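Local coordinates for protein ribonucleotide monophosphatase NagD (Escherichia coli, PDB 2C4N) that hydrolyses the phosphate from nucleotides such as UMP, as a magnesium-dependent phosphatase of the haloacid dehalogenase (HAD) superfamily, at residues K4-D9 / L36-L41; E194-V199 / A213-I218. All coordinates share one frame; numbering follows the deposited sequence.

Interaction 1 of 2, residues K4-D9 / L36-L41. With MG (magnesium ion), chain B.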
ATOM      1  N   LYS A   4     -15.328  29.842 -21.704  1.00 29.95           N
ATOM      2  CA  LYS A   4     -14.616  31.032 -22.161  1.00 27.49           C
ATOM      3  C   LYS A   4     -13.109  30.794 -22.191  1.00 24.42           C
ATOM      4  O   LYS A   4     -12.363  31.593 -22.753  1.00 22.49           O
ATOM      5  CB  LYS A   4     -14.912  32.213 -21.235  1.00 39.86           C
ATOM      6  CG  LYS A   4     -16.373  32.631 -21.177  1.00 43.27           C
ATOM      7  CD  LYS A   4     -16.556  33.801 -20.220  1.00 46.21           C
ATOM      8  CE  LYS A   4     -18.004  34.250 -20.153  1.00 47.49           C
ATOM      9  NZ  LYS A   4     -18.176  35.374 -19.186  1.00 50.39           N
ATOM     10  N   ASN A   5     -12.672  29.693 -21.582  1.00 23.31           N
ATOM     11  CA  ASN A   5     -11.251  29.346 -21.514  1.00 21.05           C
ATOM     12  C   ASN A   5     -11.095  27.848 -21.757  1.00 20.26           C
ATOM     13  O   ASN A   5     -12.009  27.069 -21.482  1.00 18.62           O
ATOM     14  CB  ASN A   5     -10.696  29.692 -20.132  1.00 23.26           C
ATOM     15  CG  ASN A   5     -11.055  31.099 -19.694  1.00 24.90           C
ATOM     16  OD1 ASN A   5     -10.397  32.070 -20.072  1.00 25.99           O
ATOM     17  ND2 ASN A   5     -12.112  31.214 -18.898  1.00 26.10           N
ATOM     18  N   VAL A   6      -9.930  27.438 -22.244  1.00 18.57           N
ATOM     19  CA  VAL A   6      -9.709  26.028 -22.528  1.00 17.51           C
ATOM     20  C   VAL A   6      -8.347  25.502 -22.099  1.00 17.51           C
ATOM     21  O   VAL A   6      -7.321  26.095 -22.415  1.00 17.14           O
ATOM     22  CB  VAL A   6      -9.849  25.733 -24.044  1.00 20.03           C
ATOM     23  CG1 VAL A   6      -9.586  24.249 -24.314  1.00 19.18           C
ATOM     24  CG2 VAL A   6     -11.241  26.129 -24.536  1.00 19.25           C
ATOM     25  N   ILE A   7      -8.356  24.393 -21.361  1.00 16.65           N
ATOM     26  CA  ILE A   7      -7.125  23.728 -20.955  1.00 16.44           C
ATOM     27  C   ILE A   7      -7.177  22.434 -21.755  1.00 16.85           C
ATOM     28  O   ILE A   7      -8.141  21.670 -21.647  1.00 18.50           O
ATOM     29  CB  ILE A   7      -7.097  23.361 -19.458  1.00 16.63           C
ATOM     30  CG1 ILE A   7      -7.023  24.624 -18.601  1.00 15.86           C
ATOM     31  CG2 ILE A   7      -5.888  22.468 -19.171  1.00 16.82           C
ATOM     32  CD1 ILE A   7      -7.056  24.336 -17.096  1.00 19.25           C
ATOM     33  N   CYS A   8      -6.165  22.192 -22.575  1.00 15.66           N
ATOM     34  CA  CYS A   8      -6.162  20.986 -23.379  1.00 14.67           C
ATOM     35  C   CYS A   8      -4.906  20.173 -23.157  1.00 15.22           C
ATOM     36  O   CYS A   8      -3.786  20.662 -23.328  1.00 17.09           O
ATOM     37  CB  CYS A   8      -6.293  21.333 -24.865  1.00 17.02           C
ATOM     38  SG  CYS A   8      -6.461  19.896 -25.956  1.00 17.85           S
ATOM     39  N   ASP A   9      -5.099  18.920 -22.768  1.00 14.76           N
ATOM     40  CA  ASP A   9      -3.979  18.028 -22.544  1.00 14.92           C
ATOM     41  C   ASP A   9      -3.280  17.757 -23.877  1.00 15.12           C
ATOM     42  O   ASP A   9      -3.906  17.806 -24.937  1.00 15.55           O
ATOM     43  CB  ASP A   9      -4.470  16.724 -21.931  1.00 16.31           C
ATOM     44  CG  ASP A   9      -3.365  15.728 -21.767  1.00 17.80           C
ATOM     45  OD1 ASP A   9      -2.377  16.043 -21.068  1.00 18.07           O
ATOM     46  OD2 ASP A   9      -3.483  14.640 -22.348  1.00 19.29           O
ATOM     47  N   LEU A  36     -10.383  32.703 -27.180  1.00 29.39           N
ATOM     48  CA  LEU A  36     -10.503  32.049 -25.883  1.00 27.70           C
ATOM     49  C   LEU A  36      -9.124  31.729 -25.327  1.00 25.41           C
ATOM     50  O   LEU A  36      -8.301  31.137 -26.019  1.00 24.94           O
ATOM     51  CB  LEU A  36     -11.307  30.749 -26.017  1.00 31.88           C
ATOM     52  CG  LEU A  36     -12.682  30.763 -26.702  1.00 33.31           C
ATOM     53  CD1 LEU A  36     -13.270  29.362 -26.645  1.00 35.86           C
ATOM     54  CD2 LEU A  36     -13.606  31.752 -26.014  1.00 34.34           C
ATOM     55  N   PRO A  37      -8.844  32.132 -24.076  1.00 23.97           N
ATOM     56  CA  PRO A  37      -7.522  31.827 -23.516  1.00 23.98           C
ATOM     57  C   PRO A  37      -7.290  30.320 -23.616  1.00 22.63           C
ATOM     58  O   PRO A  37      -8.205  29.528 -23.384  1.00 21.96           O
ATOM     59  CB  PRO A  37      -7.637  32.326 -22.078  1.00 24.78           C
ATOM     60  CG  PRO A  37      -8.544  33.523 -22.238  1.00 25.67           C
ATOM     61  CD  PRO A  37      -9.617  32.991 -23.162  1.00 23.58           C
ATOM     62  N   LEU A  38      -6.073  29.933 -23.978  1.00 20.16           N
ATOM     63  CA  LEU A  38      -5.742  28.527 -24.152  1.00 19.25           C
ATOM     64  C   LEU A  38      -4.451  28.105 -23.467  1.00 19.68           C
ATOM     65  O   LEU A  38      -3.442  28.807 -23.525  1.00 19.55           O
ATOM     66  CB  LEU A  38      -5.624  28.211 -25.645  1.00 19.94           C
ATOM     67  CG  LEU A  38      -5.175  26.806 -26.062  1.00 20.53           C
ATOM     68  CD1 LEU A  38      -6.292  25.814 -25.766  1.00 19.52           C
ATOM     69  CD2 LEU A  38      -4.835  26.793 -27.551  1.00 21.84           C
ATOM     70  N   VAL A  39      -4.496  26.948 -22.820  1.00 15.67           N
ATOM     71  CA  VAL A  39      -3.323  26.393 -22.165  1.00 16.27           C
ATOM     72  C   VAL A  39      -3.184  24.948 -22.622  1.00 14.78           C
ATOM     73  O   VAL A  39      -4.140  24.171 -22.537  1.00 15.45           O
ATOM     74  CB  VAL A  39      -3.458  26.419 -20.626  1.00 22.41           C
ATOM     75  CG1 VAL A  39      -2.367  25.577 -19.990  1.00 21.65           C
ATOM     76  CG2 VAL A  39      -3.366  27.852 -20.120  1.00 22.93           C
ATOM     77  N   LEU A  40      -2.009  24.604 -23.139  1.00 14.09           N
ATOM     78  CA  LEU A  40      -1.735  23.242 -23.573  1.00 16.17           C
ATOM     79  C   LEU A  40      -0.916  22.648 -22.438  1.00 15.24           C
ATOM     80  O   LEU A  40       0.231  23.024 -22.204  1.00 15.56           O
ATOM     81  CB  LEU A  40      -0.960  23.241 -24.893  1.00 16.45           C
ATOM     82  CG  LEU A  40      -1.720  23.902 -26.052  1.00 17.05           C
ATOM     83  CD1 LEU A  40      -0.969  23.650 -27.358  1.00 16.11           C
ATOM     84  CD2 LEU A  40      -3.145  23.345 -26.138  1.00 16.03           C
ATOM     85  N   LEU A  41      -1.539  21.717 -21.730  1.00 18.61           N
ATOM     86  CA  LEU A  41      -0.952  21.095 -20.556  1.00 17.59           C
ATOM     87  C   LEU A  41      -0.303  19.732 -20.744  1.00 18.02           C
ATOM     88  O   LEU A  41      -0.777  18.899 -21.514  1.00 17.63           O
ATOM     89  CB  LEU A  41      -2.044  20.978 -19.487  1.00 18.22           C
ATOM     90  CG  LEU A  41      -1.692  20.396 -18.116  1.00 19.31           C
ATOM     91  CD1 LEU A  41      -0.936  21.439 -17.305  1.00 19.12           C
ATOM     92  CD2 LEU A  41      -2.970  19.983 -17.395  1.00 18.85           C
TER
HETATM   93 MG    MG B1251      -2.627  12.595 -22.079  1.00 22.83          MG
HETATM   94  O   HOH W   1      -3.497  12.507 -19.934  1.00 20.05           O
HETATM   95  O   HOH W   2      -1.966  10.355 -22.084  1.00 21.42           O
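V6 and C8 lie in register with L38 and L40, and I7 and D9 with V39 and L41, where two parallel strands run side by side in the centre of the Rossmann-like HAD core. Four backbone bonds form the ladder: V6 N to P37 O, V39 N to V6 O, C8 N to V39 O at 2.8 Å, and L41 N to C8 O. On the V6/C8 face, L38 reaches across V6: its CD1 sits 3.9 Å from V6 CG1 and 3.5 Å from V6 O. C8 CB meets CD2 of L40, and helix 24-33 closes over this apolar layer. On the other face I7 and L41 point the same way, CG2 of I7 lying 4.1 Å from L41 CB, while helix 180-189 packs against I7 and V39. At the start of the pair, K4 O rests 3.1 Å from CD of P37, whose ring also abuts OD1 of N5.

D9 ends the strand at the active site. Its CB leaves the sheet on the same face as I7, and CG goes anti to the backbone N (chi1 176°), which carries CG past the strand end. CG is 4.1 Å from L41 O. The two oxygens then divide the work. OD1 lies 3.3 Å from L41 O, two acceptors with no bond between them, and takes a salt bridge from K176, a probable substrate-binding lysine. The magnesium ion has D201 and the backbone O of D11 as further protein ligands, together with two waters; D9 OD2 binds it directly at 2.2 Å.

Interaction 2 of 2, residues E194-V199 / A213-I218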
ATOM      1  N   GLU A 194     -15.553  27.962 -13.355  1.00 26.88           N
ATOM      2  CA  GLU A 194     -16.908  27.854 -13.900  1.00 29.20           C
ATOM      3  C   GLU A 194     -17.034  28.135 -15.397  1.00 29.07           C
ATOM      4  O   GLU A 194     -18.043  27.787 -16.007  1.00 29.19           O
ATOM      5  CB  GLU A 194     -17.878  28.778 -13.148  1.00 39.44           C
ATOM      6  CG  GLU A 194     -17.602  28.942 -11.662  1.00 42.26           C
ATOM      7  CD  GLU A 194     -16.526  29.968 -11.393  1.00 42.80           C
ATOM      8  OE1 GLU A 194     -16.708  31.133 -11.801  1.00 46.79           O
ATOM      9  OE2 GLU A 194     -15.499  29.619 -10.779  1.00 43.67           O
ATOM     10  N   GLU A 195     -16.032  28.783 -15.987  1.00 26.64           N
ATOM     11  CA  GLU A 195     -16.070  29.079 -17.420  1.00 26.06           C
ATOM     12  C   GLU A 195     -14.909  28.423 -18.154  1.00 24.08           C
ATOM     13  O   GLU A 195     -14.492  28.891 -19.212  1.00 22.80           O
ATOM     14  CB  GLU A 195     -16.032  30.590 -17.680  1.00 44.13           C
ATOM     15  CG  GLU A 195     -17.336  31.317 -17.407  1.00 50.42           C
ATOM     16  CD  GLU A 195     -17.306  32.095 -16.114  1.00 54.33           C
ATOM     17  OE1 GLU A 195     -16.482  33.025 -16.004  1.00 56.72           O
ATOM     18  OE2 GLU A 195     -18.105  31.779 -15.209  1.00 59.20           O
ATOM     19  N   THR A 196     -14.391  27.338 -17.595  1.00 20.69           N
ATOM     20  CA  THR A 196     -13.269  26.652 -18.218  1.00 19.23           C
ATOM     21  C   THR A 196     -13.535  25.171 -18.387  1.00 19.01           C
ATOM     22  O   THR A 196     -14.148  24.531 -17.534  1.00 17.77           O
ATOM     23  CB  THR A 196     -11.983  26.836 -17.391  1.00 20.44           C
ATOM     24  OG1 THR A 196     -11.734  28.237 -17.214  1.00 19.31           O
ATOM     25  CG2 THR A 196     -10.787  26.202 -18.102  1.00 19.65           C
ATOM     26  N   VAL A 197     -13.087  24.637 -19.514  1.00 19.48           N
ATOM     27  CA  VAL A 197     -13.244  23.224 -19.801  1.00 17.60           C
ATOM     28  C   VAL A 197     -11.846  22.657 -19.971  1.00 16.88           C
ATOM     29  O   VAL A 197     -10.927  23.364 -20.386  1.00 17.99           O
ATOM     30  CB  VAL A 197     -14.031  22.995 -21.124  1.00 22.52           C
ATOM     31  CG1 VAL A 197     -13.275  23.614 -22.297  1.00 20.65           C
ATOM     32  CG2 VAL A 197     -14.242  21.504 -21.364  1.00 21.17           C
ATOM     33  N   ILE A 198     -11.671  21.398 -19.606  1.00 17.20           N
ATOM     34  CA  ILE A 198     -10.387  20.756 -19.808  1.00 17.03           C
ATOM     35  C   ILE A 198     -10.657  19.574 -20.717  1.00 15.02           C
ATOM     36  O   ILE A 198     -11.656  18.876 -20.552  1.00 17.51           O
ATOM     37  CB  ILE A 198      -9.738  20.260 -18.487  1.00 15.57           C
ATOM     38  CG1 ILE A 198      -8.461  19.471 -18.819  1.00 15.92           C
ATOM     39  CG2 ILE A 198     -10.718  19.399 -17.693  1.00 14.61           C
ATOM     40  CD1 ILE A 198      -7.582  19.196 -17.614  1.00 16.34           C
ATOM     41  N   VAL A 199      -9.790  19.380 -21.702  1.00 13.90           N
ATOM     42  CA  VAL A 199      -9.919  18.268 -22.635  1.00 14.81           C
ATOM     43  C   VAL A 199      -8.758  17.321 -22.339  1.00 14.30           C
ATOM     44  O   VAL A 199      -7.607  17.749 -22.277  1.00 13.92           O
ATOM     45  CB  VAL A 199      -9.808  18.740 -24.109  1.00 17.07           C
ATOM     46  CG1 VAL A 199      -9.965  17.556 -25.048  1.00 16.63           C
ATOM     47  CG2 VAL A 199     -10.864  19.794 -24.408  1.00 16.76           C
ATOM     48  N   ALA A 213     -11.436  20.270  -9.574  1.00 22.29           N
ATOM     49  CA  ALA A 213     -11.173  21.707  -9.667  1.00 23.29           C
ATOM     50  C   ALA A 213     -12.429  22.497 -10.038  1.00 23.39           C
ATOM     51  O   ALA A 213     -12.413  23.727 -10.061  1.00 25.62           O
ATOM     52  CB  ALA A 213     -10.077  21.965 -10.697  1.00 19.75           C
ATOM     53  N   GLY A 214     -13.510  21.787 -10.341  1.00 23.68           N
ATOM     54  CA  GLY A 214     -14.756  22.445 -10.689  1.00 23.21           C
ATOM     55  C   GLY A 214     -14.916  22.766 -12.162  1.00 22.84           C
ATOM     56  O   GLY A 214     -15.755  23.582 -12.536  1.00 22.25           O
ATOM     57  N   LEU A 215     -14.123  22.125 -13.012  1.00 17.95           N
ATOM     58  CA  LEU A 215     -14.214  22.383 -14.448  1.00 18.09           C
ATOM     59  C   LEU A 215     -15.117  21.419 -15.196  1.00 18.07           C
ATOM     60  O   LEU A 215     -15.354  20.289 -14.754  1.00 17.48           O
ATOM     61  CB  LEU A 215     -12.829  22.303 -15.101  1.00 21.19           C
ATOM     62  CG  LEU A 215     -11.840  23.475 -15.076  1.00 21.79           C
ATOM     63  CD1 LEU A 215     -11.432  23.791 -13.656  1.00 21.12           C
ATOM     64  CD2 LEU A 215     -10.629  23.106 -15.915  1.00 22.50           C
ATOM     65  N   GLU A 216     -15.621  21.877 -16.338  1.00 18.53           N
ATOM     66  CA  GLU A 216     -16.415  21.020 -17.201  1.00 20.49           C
ATOM     67  C   GLU A 216     -15.320  20.186 -17.854  1.00 17.65           C
ATOM     68  O   GLU A 216     -14.221  20.690 -18.097  1.00 15.90           O
ATOM     69  CB  GLU A 216     -17.167  21.838 -18.259  1.00 37.48           C
ATOM     70  CG  GLU A 216     -18.487  22.420 -17.782  1.00 46.10           C
ATOM     71  CD  GLU A 216     -19.276  23.080 -18.898  1.00 50.30           C
ATOM     72  OE1 GLU A 216     -18.768  23.150 -20.040  1.00 48.63           O
ATOM     73  OE2 GLU A 216     -20.408  23.533 -18.625  1.00 53.63           O
ATOM     74  N   THR A 217     -15.602  18.922 -18.135  1.00 19.15           N
ATOM     75  CA  THR A 217     -14.590  18.057 -18.722  1.00 18.49           C
ATOM     76  C   THR A 217     -15.013  17.377 -20.012  1.00 18.19           C
ATOM     77  O   THR A 217     -16.178  17.025 -20.191  1.00 17.16           O
ATOM     78  CB  THR A 217     -14.189  16.953 -17.723  1.00 18.67           C
ATOM     79  OG1 THR A 217     -15.356  16.193 -17.377  1.00 19.44           O
ATOM     80  CG2 THR A 217     -13.601  17.562 -16.448  1.00 17.99           C
ATOM     81  N   ILE A 218     -14.049  17.194 -20.907  1.00 16.62           N
ATOM     82  CA  ILE A 218     -14.291  16.511 -22.170  1.00 16.50           C
ATOM     83  C   ILE A 218     -13.251  15.416 -22.307  1.00 16.94           C
ATOM     84  O   ILE A 218     -12.050  15.682 -22.304  1.00 16.03           O
ATOM     85  CB  ILE A 218     -14.149  17.442 -23.397  1.00 19.09           C
ATOM     86  CG1 ILE A 218     -15.203  18.549 -23.341  1.00 19.15           C
ATOM     87  CG2 ILE A 218     -14.322  16.631 -24.684  1.00 18.75           C
ATOM     88  CD1 ILE A 218     -15.132  19.518 -24.515  1.00 20.58           C
TER
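V197 CG2 meets CG1 of I218 at 3.7 Å on one face of the sheet, and I198 CG2 meets CG2 of T217 at 3.6 Å on the other. Strands 196-200 and 216-220 are the two parallel strands of a beta-alpha-beta unit, with helix 203-212 as the crossover between them. I198 sends CG1 anti to the backbone N (chi1 174°), leaving CG2 as the branch that touches the threonine methyl. This end is the tight one: I198 N bonds to E216 O, and I218 N to I198 O at 2.9 Å.

Toward the start of the strands the pairing slackens. E216 N reaches T196 O at 3.3 Å, and beyond it the backbones part, so that E194 N and G214 O are 4.5 Å apart. G214, at positive phi, ends the preceding helix in a Schellman motif. E194 turns away here, making weak contacts with R183 and H192 of a second subunit. L215 fills in between the two regimes: its CG rides over T196 O at 3.5 Å, and CD2 touches T196 CG2 at 3.8 Å and I198 CB. Helix 180-189 covers it through I182. An alanine here would probably open a gap beside T196 CG2 and I198 CB, where CD2 now sits, and thin the packing under I182. T196 OG1 hydrogen-bonds to the backbone O of H192 in its own chain. Across the strands, then, side-chain cohesion is almost wholly apolar, so the backbone bonds set the register while the aliphatic branches fill both faces.

In the fold
Interactions 1 and 2 belong to one parallel sheet, joined where strands 5-9 and 196-200 run side by side: K4 bonds through its backbone to E195 and D9 to V199, while I7 packs on I198. Both are buried, but interaction 1 takes the middle of the sheet and interaction 2 lies nearer strand 239-241, with one corner at a second subunit. Helix 180-189 packs against both, on the side of I7 and I198. Their chemistry parts at the ends. Interaction 1 finishes in a metal-binding carboxylate; interaction 2 stays aliphatic where V199 and I218 pair, V199 also touching C8 of the next strand, and carries its glutamates E194 and E216 at partly exposed positions.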